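Local atomic coordinates of hyaluronoglucosaminidase (Apis mellifera, PDB entry 1FCQ), a protein that probably cleaves hyaluronan as a family 56 glycosidase of honeybee venom, in which it is also a major allergen. Residues V17-C22 and L27-V32; D220-S225 and K246-I251; G235-L240 and R280-A285; P264-K269 and E284-K289; D275-R280 and C313-E318. One frame throughout, in Å; residues are numbered along the deposited sequence.

Contact 1 (V17-C22 and L27-V32)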
# COMPACT_ATOMS: atom_id res chain seq x y z
N VAL A 17 9.29 6.00 7.62
CA VAL A 17 10.64 5.48 7.30
C VAL A 17 11.12 4.84 8.58
O VAL A 17 10.97 5.45 9.65
CB VAL A 17 11.56 6.64 6.88
CG1 VAL A 17 12.98 6.13 6.64
CG2 VAL A 17 11.08 7.35 5.63
N PRO A 18 11.75 3.67 8.56
CA PRO A 18 12.14 2.96 9.76
C PRO A 18 13.45 3.42 10.38
O PRO A 18 14.32 2.61 10.66
CB PRO A 18 12.20 1.51 9.32
CG PRO A 18 12.61 1.60 7.89
CD PRO A 18 11.93 2.84 7.35
N THR A 19 13.49 4.71 10.68
CA THR A 19 14.66 5.31 11.29
C THR A 19 14.86 4.83 12.71
O THR A 19 15.95 5.02 13.27
CB THR A 19 14.61 6.85 11.20
OG1 THR A 19 13.30 7.32 11.53
CG2 THR A 19 14.93 7.27 9.76
N PHE A 20 13.93 4.08 13.32
CA PHE A 20 14.19 3.50 14.63
C PHE A 20 15.45 2.64 14.61
O PHE A 20 16.15 2.55 15.62
CB PHE A 20 12.99 2.66 15.11
CG PHE A 20 12.84 1.36 14.38
CD1 PHE A 20 13.42 0.20 14.87
CD2 PHE A 20 12.12 1.28 13.19
CE1 PHE A 20 13.31 -0.99 14.19
CE2 PHE A 20 11.99 0.09 12.52
CZ PHE A 20 12.58 -1.06 13.02
N MET A 21 15.80 2.05 13.47
CA MET A 21 16.98 1.22 13.28
C MET A 21 18.26 2.03 13.44
O MET A 21 19.33 1.42 13.60
CB MET A 21 16.97 0.59 11.88
CG MET A 21 15.62 -0.05 11.53
SD MET A 21 15.53 -0.54 9.80
CE MET A 21 16.83 -1.79 9.84
N CYS A 22 18.20 3.34 13.38
CA CYS A 22 19.38 4.20 13.51
C CYS A 22 19.57 4.72 14.93
O CYS A 22 20.59 5.36 15.24
CB CYS A 22 19.21 5.41 12.59
SG CYS A 22 18.96 4.96 10.85
N LEU A 27 21.27 8.31 16.33
CA LEU A 27 20.60 9.14 15.33
C LEU A 27 19.09 8.98 15.50
O LEU A 27 18.54 7.97 15.06
CB LEU A 27 21.06 8.76 13.92
CG LEU A 27 22.58 8.71 13.72
CD1 LEU A 27 22.88 7.87 12.48
CD2 LEU A 27 23.18 10.09 13.67
N ARG A 28 18.50 9.97 16.14
CA ARG A 28 17.08 9.91 16.47
C ARG A 28 16.17 10.60 15.48
O ARG A 28 14.95 10.60 15.66
CB ARG A 28 16.85 10.51 17.86
CG ARG A 28 17.46 9.68 18.98
CD ARG A 28 16.85 9.99 20.33
NE ARG A 28 17.18 11.29 20.89
CZ ARG A 28 16.60 11.82 21.96
NH1 ARG A 28 15.64 11.16 22.60
NH2 ARG A 28 16.97 13.01 22.41
N PHE A 29 16.70 11.26 14.46
CA PHE A 29 15.92 11.94 13.44
C PHE A 29 14.89 12.90 13.97
O PHE A 29 13.80 13.06 13.40
CB PHE A 29 15.28 10.85 12.53
CG PHE A 29 16.33 10.26 11.62
CD1 PHE A 29 17.18 9.27 12.06
CD2 PHE A 29 16.47 10.74 10.31
CE1 PHE A 29 18.16 8.74 11.24
CE2 PHE A 29 17.44 10.20 9.49
CZ PHE A 29 18.28 9.20 9.93
N GLU A 30 15.23 13.71 14.98
CA GLU A 30 14.31 14.71 15.51
C GLU A 30 13.96 15.79 14.50
O GLU A 30 12.88 16.37 14.55
CB GLU A 30 14.87 15.37 16.77
CG GLU A 30 15.34 14.37 17.82
CD GLU A 30 16.83 14.10 17.80
OE1 GLU A 30 17.47 14.16 16.73
OE2 GLU A 30 17.34 13.83 18.92
N GLU A 31 14.81 16.07 13.51
CA GLU A 31 14.55 17.08 12.52
C GLU A 31 13.34 16.76 11.65
O GLU A 31 12.76 17.70 11.13
CB GLU A 31 15.76 17.37 11.63
CG GLU A 31 16.22 16.20 10.80
CD GLU A 31 17.24 15.33 11.48
OE1 GLU A 31 18.16 14.87 10.76
OE2 GLU A 31 17.20 15.10 12.71
N VAL A 32 12.95 15.48 11.55
CA VAL A 32 11.74 15.19 10.77
C VAL A 32 10.57 16.07 11.17
O VAL A 32 9.93 16.67 10.32
CB VAL A 32 11.38 13.70 11.00
CG1 VAL A 32 10.02 13.33 10.46
CG2 VAL A 32 12.44 12.84 10.32
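The loop that leaves barrel strand 12-16 folds back on the turn leading into helix 31-34, and T19 and C22 of the first pack on F29 and L27 of the second. F29 is the centre of the contact. The methyl CG2 of T19 stands 3.6 Å from the centroid of the F29 ring, only 2° off the ring normal, a CH-pi contact directly over the face. The T19 torsion (chi1 44°) sets OG1 between the backbone N and the carbonyl carbon and CG2 beside the N, so one branch can rest on the ring while OG1 bonds to D44 and W15. C22 approaches differently, at the ring edge: its CB lies 3.7 Å from F29 CE1, and SG, 5.0 Å from the ring centroid, makes an oblique sulfur-aromatic contact. Backbone completes the join, with L27 N donating to C22 O over 3.2 Å at 153°. Beside this bond, C22 CB and L27 CB meet at 4.1 Å. Helix 310-328 backs the site: C22 SG is disulfide-bonded to C313, and R317 makes a cation-pi contact with F29. The whole is a small buried cluster of an aromatic, a methyl and a half-cystine, closing a strand-to-helix loop at the rim of a (beta/alpha) TIM barrel.

Contact 2 (D220-S225 and K246-I251)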
# COMPACT_ATOMS: atom_id res chain seq x y z
N ASP A 220 -11.09 4.00 5.70
CA ASP A 220 -11.16 5.38 6.16
C ASP A 220 -10.22 6.28 5.37
O ASP A 220 -10.36 7.50 5.37
CB ASP A 220 -10.69 5.45 7.63
CG ASP A 220 -11.48 4.54 8.52
OD1 ASP A 220 -12.74 4.78 8.57
OD2 ASP A 220 -10.95 3.64 9.19
N VAL A 221 -9.20 5.65 4.78
CA VAL A 221 -8.16 6.39 4.05
C VAL A 221 -7.70 5.56 2.86
O VAL A 221 -7.58 4.33 2.92
CB VAL A 221 -6.98 6.71 4.99
CG1 VAL A 221 -6.39 5.46 5.63
CG2 VAL A 221 -5.88 7.48 4.26
N LEU A 222 -7.51 6.23 1.73
CA LEU A 222 -7.04 5.60 0.50
C LEU A 222 -5.55 5.88 0.39
O LEU A 222 -5.13 7.02 0.59
CB LEU A 222 -7.73 6.19 -0.72
CG LEU A 222 -9.25 6.08 -0.85
CD1 LEU A 222 -9.73 6.14 -2.30
CD2 LEU A 222 -9.81 4.83 -0.20
N LEU A 223 -4.77 4.86 0.04
CA LEU A 223 -3.32 4.90 0.05
C LEU A 223 -2.65 4.46 -1.23
O LEU A 223 -1.85 3.52 -1.26
CB LEU A 223 -2.89 3.96 1.22
CG LEU A 223 -3.51 4.23 2.59
CD1 LEU A 223 -3.40 3.02 3.51
CD2 LEU A 223 -2.82 5.43 3.25
N PRO A 224 -2.91 5.15 -2.33
CA PRO A 224 -2.33 4.79 -3.62
C PRO A 224 -0.82 4.88 -3.52
O PRO A 224 -0.35 5.80 -2.84
CB PRO A 224 -2.94 5.80 -4.60
CG PRO A 224 -3.18 6.99 -3.73
CD PRO A 224 -3.74 6.37 -2.46
N SER A 225 -0.12 3.90 -4.09
CA SER A 225 1.36 3.99 -4.04
C SER A 225 1.85 4.73 -5.28
O SER A 225 1.54 4.32 -6.40
CB SER A 225 1.92 2.58 -3.99
OG SER A 225 3.35 2.61 -4.04
N LYS A 246 -5.40 11.21 -8.75
CA LYS A 246 -6.75 11.48 -9.25
C LYS A 246 -7.65 10.27 -9.06
O LYS A 246 -8.84 10.44 -8.73
CB LYS A 246 -6.74 11.85 -10.74
CG LYS A 246 -6.14 13.21 -11.06
CD LYS A 246 -6.06 13.38 -12.58
CE LYS A 246 -5.43 14.70 -12.97
NZ LYS A 246 -5.25 14.80 -14.45
N GLU A 247 -7.16 9.05 -9.30
CA GLU A 247 -8.00 7.86 -9.15
C GLU A 247 -8.48 7.75 -7.71
O GLU A 247 -9.66 7.53 -7.42
CB GLU A 247 -7.25 6.61 -9.57
CG GLU A 247 -8.07 5.33 -9.56
CD GLU A 247 -9.13 5.29 -10.63
OE1 GLU A 247 -9.15 6.16 -11.52
OE2 GLU A 247 -9.97 4.37 -10.56
N ALA A 248 -7.57 7.93 -6.75
CA ALA A 248 -7.96 7.86 -5.35
C ALA A 248 -8.94 8.97 -4.98
O ALA A 248 -9.89 8.68 -4.24
CB ALA A 248 -6.72 7.92 -4.45
N LEU A 249 -8.76 10.20 -5.47
CA LEU A 249 -9.73 11.26 -5.13
C LEU A 249 -11.10 10.98 -5.72
O LEU A 249 -12.10 11.25 -5.05
CB LEU A 249 -9.18 12.60 -5.63
CG LEU A 249 -7.97 13.13 -4.87
CD1 LEU A 249 -7.31 14.25 -5.66
CD2 LEU A 249 -8.36 13.62 -3.49
N ARG A 250 -11.17 10.40 -6.92
CA ARG A 250 -12.48 10.11 -7.51
C ARG A 250 -13.24 9.13 -6.62
O ARG A 250 -14.41 9.30 -6.33
CB ARG A 250 -12.42 9.52 -8.92
CG ARG A 250 -13.81 9.23 -9.50
CD ARG A 250 -13.82 8.66 -10.90
NE ARG A 250 -13.77 7.19 -11.02
CZ ARG A 250 -12.63 6.54 -10.94
NH1 ARG A 250 -11.53 7.26 -10.76
NH2 ARG A 250 -12.55 5.21 -11.03
N ILE A 251 -12.54 8.10 -6.16
CA ILE A 251 -13.11 7.06 -5.33
C ILE A 251 -13.42 7.61 -3.95
O ILE A 251 -14.48 7.34 -3.38
CB ILE A 251 -12.17 5.83 -5.25
CG1 ILE A 251 -11.95 5.22 -6.63
CG2 ILE A 251 -12.70 4.81 -4.26
CD1 ILE A 251 -13.16 4.72 -7.38
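L222 carries CG beside its backbone N (chi1 -61°), while chi1 of -62° puts CG1 of I251 beside its own N and leaves CG2 anti to it; these settings turn the two side chains toward each other, crossing at about a right angle, and L222 CD1 then meets I251 CG2 at 3.8 Å. The contact is the inner seam of a beta-alpha-beta crossover, in which helix 234-253 lies on strand 221-222 before the chain returns as the parallel neighbour 261-267. L222 CD1 also presses on the backbone of the helix, 3.2 Å from A248 O, a tight approach for a methyl. The other end of I251 turns away, its CD1 lying over a face of the R250 guanidinium. That group pairs with E247 one turn earlier and with D210, on the flank of the helix next to helix 203-210. No hydrogen bond joins the two segments; F216 and P187 also pack on L222. Further along the strand's exit the ring of P224 takes over, setting its CG 3.7 Å from A248 CB.

Contact 3 (G235-L240 and R280-A285)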
# COMPACT_ATOMS: atom_id res chain seq x y z
N GLY A 235 8.23 14.66 -17.02
CA GLY A 235 6.80 14.86 -17.14
C GLY A 235 6.01 13.57 -16.89
O GLY A 235 4.94 13.63 -16.25
N GLU A 236 6.53 12.43 -17.34
CA GLU A 236 5.87 11.16 -17.12
C GLU A 236 5.88 10.79 -15.63
O GLU A 236 4.93 10.17 -15.15
CB GLU A 236 6.48 10.01 -17.92
CG GLU A 236 6.13 10.09 -19.40
CD GLU A 236 6.94 9.17 -20.28
OE1 GLU A 236 6.43 8.88 -21.39
OE2 GLU A 236 8.04 8.73 -19.91
N ARG A 237 6.94 11.20 -14.92
CA ARG A 237 6.94 10.89 -13.48
C ARG A 237 5.84 11.65 -12.76
O ARG A 237 5.18 11.15 -11.84
CB ARG A 237 8.32 11.18 -12.88
CG ARG A 237 9.37 10.16 -13.31
CD ARG A 237 10.69 10.53 -12.63
NE ARG A 237 11.80 9.78 -13.20
CZ ARG A 237 12.81 10.35 -13.86
NH1 ARG A 237 12.83 11.67 -13.99
NH2 ARG A 237 13.81 9.65 -14.37
N VAL A 238 5.60 12.89 -13.15
CA VAL A 238 4.52 13.70 -12.59
C VAL A 238 3.18 13.08 -12.96
O VAL A 238 2.26 13.04 -12.15
CB VAL A 238 4.60 15.14 -13.09
CG1 VAL A 238 3.37 15.94 -12.68
CG2 VAL A 238 5.88 15.79 -12.58
N GLY A 239 3.07 12.63 -14.21
CA GLY A 239 1.86 11.98 -14.71
C GLY A 239 1.53 10.70 -13.96
O GLY A 239 0.35 10.41 -13.71
N LEU A 240 2.54 9.90 -13.65
CA LEU A 240 2.38 8.67 -12.89
C LEU A 240 1.70 9.03 -11.56
O LEU A 240 0.71 8.40 -11.17
CB LEU A 240 3.73 8.01 -12.60
CG LEU A 240 3.80 6.73 -11.79
CD1 LEU A 240 5.12 6.01 -12.07
CD2 LEU A 240 3.72 6.95 -10.27
N ARG A 280 16.20 16.17 -6.79
CA ARG A 280 15.48 17.32 -6.25
C ARG A 280 14.35 17.75 -7.19
O ARG A 280 13.27 18.17 -6.76
CB ARG A 280 16.46 18.48 -6.08
CG ARG A 280 15.81 19.70 -5.43
N ALA A 281 14.64 17.69 -8.48
CA ALA A 281 13.66 18.10 -9.50
C ALA A 281 12.43 17.19 -9.39
O ALA A 281 11.30 17.66 -9.48
CB ALA A 281 14.23 18.02 -10.90
N ASP A 282 12.68 15.89 -9.24
CA ASP A 282 11.57 14.95 -9.10
C ASP A 282 10.80 15.16 -7.80
O ASP A 282 9.57 15.10 -7.82
CB ASP A 282 12.00 13.50 -9.24
CG ASP A 282 12.21 13.03 -10.66
OD1 ASP A 282 11.75 13.70 -11.61
OD2 ASP A 282 12.84 11.97 -10.87
N LEU A 283 11.50 15.39 -6.68
CA LEU A 283 10.81 15.65 -5.42
C LEU A 283 9.86 16.83 -5.56
O LEU A 283 8.69 16.82 -5.18
CB LEU A 283 11.82 15.96 -4.33
CG LEU A 283 12.62 14.78 -3.77
CD1 LEU A 283 13.72 15.30 -2.85
CD2 LEU A 283 11.71 13.81 -3.02
N GLU A 284 10.41 17.94 -6.08
CA GLU A 284 9.64 19.16 -6.26
C GLU A 284 8.41 18.96 -7.16
O GLU A 284 7.30 19.29 -6.73
CB GLU A 284 10.54 20.27 -6.83
CG GLU A 284 11.65 20.70 -5.88
CD GLU A 284 12.64 21.71 -6.44
OE1 GLU A 284 12.72 21.87 -7.68
OE2 GLU A 284 13.37 22.36 -5.66
N ALA A 285 8.55 18.45 -8.37
CA ALA A 285 7.40 18.35 -9.27
C ALA A 285 6.36 17.36 -8.77
O ALA A 285 5.16 17.63 -8.91
CB ALA A 285 7.87 17.98 -10.67
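R237 and D282 meet at about a right angle between two neighbouring helices of the outer layer of the TIM barrel, 234-253 and 280-292. Their salt bridge runs from R237 NH1 to D282 OD2 at 3.1 Å, with a weak hydrogen bond from R237 NH1 to D282 OD1 beside it at 3.3 Å. This is not the flat, two-pronged pairing of arginine and carboxylate: the planes are 64° apart, and OD2 sits over one face of the guanidinium. The aliphatic arm is close too, R237 CD coming to 3.1 Å from D282 OD2.

What turns the guanidinium this way lies in the second shell. R237 NE donates to the carbonyl of R229 and NH2 to that of W230, so the loop ahead of helix 234-253 engages these two nitrogens while NH1 faces the acid. D282 is held in turn by Y270, whose OH bonds to OD2. The acid stands in the first turn of its helix, where S279 at the N-cap meets the D282 backbone N; an aspartate near this helix start probably gains from the amide dipoles and stays ionised.

Beside the ion pair, at the residue after R237 and about a turn past D282, the contact becomes apolar. With CG1 anti to the backbone N, V238 is left with CG2 facing helix 280-292, and that methyl reaches 3.5 Å from A285 CB.

Contact 4 (P264-K269 and E284-K289)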
# COMPACT_ATOMS: atom_id res chain seq x y z
N PRO A 264 -1.33 9.42 -0.35
CA PRO A 264 -0.49 8.62 -1.21
C PRO A 264 0.78 8.17 -0.49
O PRO A 264 1.39 8.90 0.28
CB PRO A 264 -0.10 9.57 -2.35
CG PRO A 264 -1.27 10.51 -2.41
CD PRO A 264 -1.62 10.75 -0.95
N TYR A 265 1.19 6.94 -0.79
CA TYR A 265 2.43 6.36 -0.28
C TYR A 265 3.55 6.84 -1.21
O TYR A 265 3.45 6.69 -2.44
CB TYR A 265 2.33 4.82 -0.26
CG TYR A 265 2.32 4.34 1.18
CD1 TYR A 265 1.17 4.44 1.97
CD2 TYR A 265 3.47 3.89 1.80
CE1 TYR A 265 1.19 4.09 3.31
CE2 TYR A 265 3.51 3.50 3.14
CZ TYR A 265 2.35 3.61 3.89
OH TYR A 265 2.34 3.27 5.22
N TYR A 266 4.59 7.42 -0.63
CA TYR A 266 5.67 8.02 -1.40
C TYR A 266 7.03 7.48 -0.98
O TYR A 266 7.31 7.38 0.21
CB TYR A 266 5.65 9.53 -1.11
CG TYR A 266 6.43 10.39 -2.07
CD1 TYR A 266 5.83 10.95 -3.18
CD2 TYR A 266 7.79 10.64 -1.84
CE1 TYR A 266 6.55 11.74 -4.08
CE2 TYR A 266 8.50 11.44 -2.71
CZ TYR A 266 7.89 11.98 -3.82
OH TYR A 266 8.63 12.76 -4.69
N TRP A 267 7.85 7.10 -1.97
CA TRP A 267 9.16 6.55 -1.62
C TRP A 267 10.23 7.50 -2.12
O TRP A 267 10.03 8.13 -3.16
CB TRP A 267 9.37 5.16 -2.19
CG TRP A 267 10.52 4.35 -1.67
CD1 TRP A 267 11.20 4.50 -0.49
CD2 TRP A 267 11.07 3.18 -2.30
NE1 TRP A 267 12.16 3.52 -0.37
CE2 TRP A 267 12.08 2.70 -1.45
CE3 TRP A 267 10.80 2.50 -3.49
CZ2 TRP A 267 12.85 1.57 -1.77
CZ3 TRP A 267 11.54 1.38 -3.80
CH2 TRP A 267 12.56 0.92 -2.94
N TYR A 268 11.33 7.59 -1.37
CA TYR A 268 12.43 8.47 -1.78
C TYR A 268 13.44 7.75 -2.65
O TYR A 268 14.48 8.33 -2.99
CB TYR A 268 13.09 9.12 -0.55
CG TYR A 268 13.71 8.09 0.37
CD1 TYR A 268 15.04 7.74 0.16
CD2 TYR A 268 13.03 7.44 1.38
CE1 TYR A 268 15.65 6.78 0.95
CE2 TYR A 268 13.61 6.48 2.18
CZ TYR A 268 14.94 6.15 1.94
OH TYR A 268 15.57 5.20 2.71
N LYS A 269 13.16 6.52 -3.06
CA LYS A 269 14.01 5.78 -3.99
C LYS A 269 13.20 5.49 -5.26
O LYS A 269 11.97 5.46 -5.19
CB LYS A 269 14.42 4.41 -3.43
CG LYS A 269 15.21 4.45 -2.13
CD LYS A 269 16.61 4.99 -2.41
CE LYS A 269 17.54 4.59 -1.27
NZ LYS A 269 18.89 5.19 -1.48
N GLU A 284 10.41 17.94 -6.08
CA GLU A 284 9.64 19.16 -6.26
C GLU A 284 8.41 18.96 -7.16
O GLU A 284 7.30 19.29 -6.73
CB GLU A 284 10.54 20.27 -6.83
CG GLU A 284 11.65 20.70 -5.88
CD GLU A 284 12.64 21.71 -6.44
OE1 GLU A 284 12.72 21.87 -7.68
OE2 GLU A 284 13.37 22.36 -5.66
N ALA A 285 8.55 18.45 -8.37
CA ALA A 285 7.40 18.35 -9.27
C ALA A 285 6.36 17.36 -8.77
O ALA A 285 5.16 17.63 -8.91
CB ALA A 285 7.87 17.98 -10.67
N THR A 286 6.79 16.22 -8.24
CA THR A 286 5.78 15.24 -7.79
C THR A 286 5.11 15.59 -6.48
O THR A 286 3.91 15.30 -6.33
CB THR A 286 6.35 13.82 -7.76
OG1 THR A 286 7.47 13.79 -6.84
CG2 THR A 286 6.82 13.37 -9.13
N LEU A 287 5.83 16.18 -5.52
CA LEU A 287 5.20 16.58 -4.26
C LEU A 287 4.24 17.74 -4.56
O LEU A 287 3.14 17.84 -4.01
CB LEU A 287 6.21 16.90 -3.17
CG LEU A 287 7.07 15.73 -2.67
CD1 LEU A 287 8.04 16.25 -1.62
CD2 LEU A 287 6.23 14.58 -2.15
N ARG A 288 4.62 18.61 -5.51
CA ARG A 288 3.71 19.68 -5.93
C ARG A 288 2.44 19.12 -6.55
O ARG A 288 1.34 19.59 -6.27
CB ARG A 288 4.44 20.64 -6.88
CG ARG A 288 5.14 21.77 -6.14
CD ARG A 288 6.34 22.33 -6.89
NE ARG A 288 6.78 23.58 -6.29
CZ ARG A 288 7.97 24.14 -6.28
NH1 ARG A 288 9.03 23.58 -6.86
NH2 ARG A 288 8.14 25.30 -5.65
N LYS A 289 2.54 18.06 -7.35
CA LYS A 289 1.36 17.45 -7.96
C LYS A 289 0.42 16.89 -6.91
O LYS A 289 -0.79 17.06 -7.00
CB LYS A 289 1.75 16.39 -8.98
CG LYS A 289 0.61 15.68 -9.67
CD LYS A 289 -0.34 16.61 -10.39
CE LYS A 289 0.08 16.94 -11.80
NZ LYS A 289 1.14 17.98 -11.84
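Y266 points outward from strand 261-267 of the barrel to T286 and L287 of helix 280-292, the helix that follows it in the chain. The tyrosine side chain is extended, CG anti to the backbone N (chi1 -164°), and this carries the hydroxyl across the gap between sheet and helix. There Y266 OH donates to T286 OG1 over a short 2.7 Å. OG1 lies at the ring edge and in its plane, 3.5 Å from Y266 CZ, which suits a phenolic O-H lying flat with its ring.

T286 uses the same oxygen twice. At chi1 60° its OG1 is tucked between backbone N and carbonyl carbon, facing back along the helix, where it bonds to D282 O. The threonine thus passes the tyrosine's buried polar end on to a helix carbonyl, and both hydroxyls are tied down.

L287 comes over the face of the ring. Its CB points neither toward the strand nor away from it, but CD2 swings in to lie 3.6 Å from the Y266 ring centroid, 19° off the normal, a CH-pi contact. The methyl is shifted toward the rim, on the side of CE1 and CZ. L283 and I290 from the same helix, and L278 from the loop before it, enclose the tyrosine further. The closest carbon of the ring to L287 CD2 is Y266 CE1, at 3.4 Å.

Contact 5 (D275-R280 and C313-E318)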
# COMPACT_ATOMS: atom_id res chain seq x y z
N ASP A 275 18.40 1.74 -5.34
CA ASP A 275 19.47 2.30 -4.54
C ASP A 275 19.66 3.79 -4.83
O ASP A 275 20.47 4.47 -4.18
CB ASP A 275 20.79 1.56 -4.79
CG ASP A 275 20.92 0.26 -4.04
OD1 ASP A 275 20.12 -0.03 -3.13
OD2 ASP A 275 21.87 -0.49 -4.38
N THR A 276 18.93 4.32 -5.80
CA THR A 276 19.05 5.70 -6.21
C THR A 276 18.00 6.60 -5.57
O THR A 276 16.81 6.35 -5.74
CB THR A 276 18.92 5.81 -7.75
OG1 THR A 276 19.92 4.96 -8.34
CG2 THR A 276 19.14 7.23 -8.25
N ASP A 277 18.44 7.62 -4.86
CA ASP A 277 17.62 8.60 -4.20
C ASP A 277 16.95 9.51 -5.25
O ASP A 277 17.54 9.87 -6.27
CB ASP A 277 18.35 9.51 -3.22
CG ASP A 277 18.92 8.79 -2.02
OD1 ASP A 277 18.22 7.96 -1.40
OD2 ASP A 277 20.10 9.06 -1.70
N LEU A 278 15.70 9.88 -4.95
CA LEU A 278 15.00 10.76 -5.89
C LEU A 278 15.73 12.09 -6.06
O LEU A 278 16.21 12.67 -5.10
CB LEU A 278 13.58 11.06 -5.38
CG LEU A 278 12.44 10.36 -6.12
CD1 LEU A 278 12.64 8.86 -6.23
CD2 LEU A 278 11.12 10.66 -5.43
N SER A 279 15.80 12.57 -7.30
CA SER A 279 16.41 13.87 -7.57
C SER A 279 15.58 14.99 -6.96
O SER A 279 14.38 14.87 -6.72
CB SER A 279 16.55 14.10 -9.08
OG SER A 279 15.27 14.17 -9.70
N ARG A 280 16.20 16.17 -6.79
CA ARG A 280 15.48 17.32 -6.25
C ARG A 280 14.35 17.75 -7.19
O ARG A 280 13.27 18.17 -6.76
CB ARG A 280 16.46 18.48 -6.08
CG ARG A 280 15.81 19.70 -5.43
N CYS A 313 22.44 4.95 7.74
CA CYS A 313 21.70 5.94 8.51
C CYS A 313 22.24 7.35 8.27
O CYS A 313 21.48 8.29 8.05
CB CYS A 313 21.77 5.62 10.00
SG CYS A 313 20.78 4.14 10.39
N LEU A 314 23.58 7.49 8.32
CA LEU A 314 24.14 8.82 8.06
C LEU A 314 23.93 9.31 6.64
O LEU A 314 23.68 10.51 6.46
CB LEU A 314 25.63 8.83 8.39
CG LEU A 314 25.99 8.60 9.86
CD1 LEU A 314 27.46 8.27 10.03
CD2 LEU A 314 25.61 9.84 10.67
N GLN A 315 24.00 8.42 5.65
CA GLN A 315 23.76 8.83 4.27
C GLN A 315 22.29 9.24 4.08
O GLN A 315 22.00 10.24 3.40
CB GLN A 315 24.15 7.74 3.28
CG GLN A 315 24.10 8.17 1.82
CD GLN A 315 22.73 8.22 1.19
OE1 GLN A 315 21.87 7.42 1.55
NE2 GLN A 315 22.48 9.13 0.26
N PHE A 316 21.39 8.49 4.70
CA PHE A 316 19.97 8.85 4.58
C PHE A 316 19.69 10.18 5.27
O PHE A 316 18.97 11.03 4.73
CB PHE A 316 19.05 7.73 5.12
CG PHE A 316 17.62 8.23 5.05
CD1 PHE A 316 17.04 8.48 3.82
CD2 PHE A 316 16.91 8.49 6.21
CE1 PHE A 316 15.73 8.96 3.75
CE2 PHE A 316 15.61 8.97 6.14
CZ PHE A 316 15.03 9.21 4.91
N ARG A 317 20.29 10.40 6.43
CA ARG A 317 20.14 11.65 7.16
C ARG A 317 20.67 12.81 6.32
O ARG A 317 20.08 13.86 6.23
CB ARG A 317 20.83 11.58 8.52
CG ARG A 317 20.44 12.75 9.43
CD ARG A 317 20.88 12.54 10.87
NE ARG A 317 20.23 13.44 11.81
CZ ARG A 317 19.77 13.21 13.03
NH1 ARG A 317 19.79 12.04 13.64
NH2 ARG A 317 19.22 14.19 13.74
N GLU A 318 21.80 12.60 5.62
CA GLU A 318 22.33 13.63 4.74
C GLU A 318 21.33 13.95 3.63
O GLU A 318 21.04 15.11 3.33
CB GLU A 318 23.62 13.10 4.14
CG GLU A 318 24.55 14.03 3.41
CD GLU A 318 25.89 13.34 3.15
OE1 GLU A 318 26.05 12.89 2.00
OE2 GLU A 318 26.72 13.24 4.07
O HOH W 1 19.24 7.47 1.11
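D277 and Q315 reach toward each other from opposite directions, joining the loop after strand 269-270 to helix 310-328 at the protein surface, beside the strand-to-helix loops. Their direct link is a hydrogen bond, Q315 NE2 to D277 OD2, 3.1 Å long and 158° at the hydrogen. The carboxylate and amide planes are only 8° apart, so the two groups lie almost flat with one another, and the N-H arrives nearly head-on to OD2. A bend at Q315 chi2 (-78°) turns the amide so that NE2 faces the acid.

A water forms the second link. It donates to D277 OD1 at 2.8 Å and to Q315 OE1 at 2.7 Å, closing a ring of hydrogen bonds with the direct one, and it sits at the edge of the F316 ring, in its plane.

D277 also has an ionic partner: OD1 forms a salt bridge with K269, so that each carboxylate oxygen is used. Apolar packing across the segments is essentially absent.

Together the acceptor at NE2 and the donating water at OE1 favour one orientation of the amide. A lysine, an amide and a water all directed at one carboxylate would probably keep D277 ionised on this partly exposed surface.

Contacts 3 and 4 form the closest pair, their centres about 7 Å apart and both built on helix 280-292, one facing helix 234-253 and the other strand 261-267. Helix 234-253 also serves contact 2, about 15 Å from contact 4 between centres, where P224 O and Y265 N of adjacent strands probably hydrogen-bond at 2.8 Å. Contact 5 meets contact 4 through the salt bridge of K269 NZ and D277 OD1, 2.9 Å, and shares R280 with contact 3. Contact 1 is tied to contact 5 by the disulfide C22 SG to C313 SG, 2.0 Å. Contacts 2 to 5 lie along the later strands and helices of the chain, and contact 1 follows its first strand, 12-16.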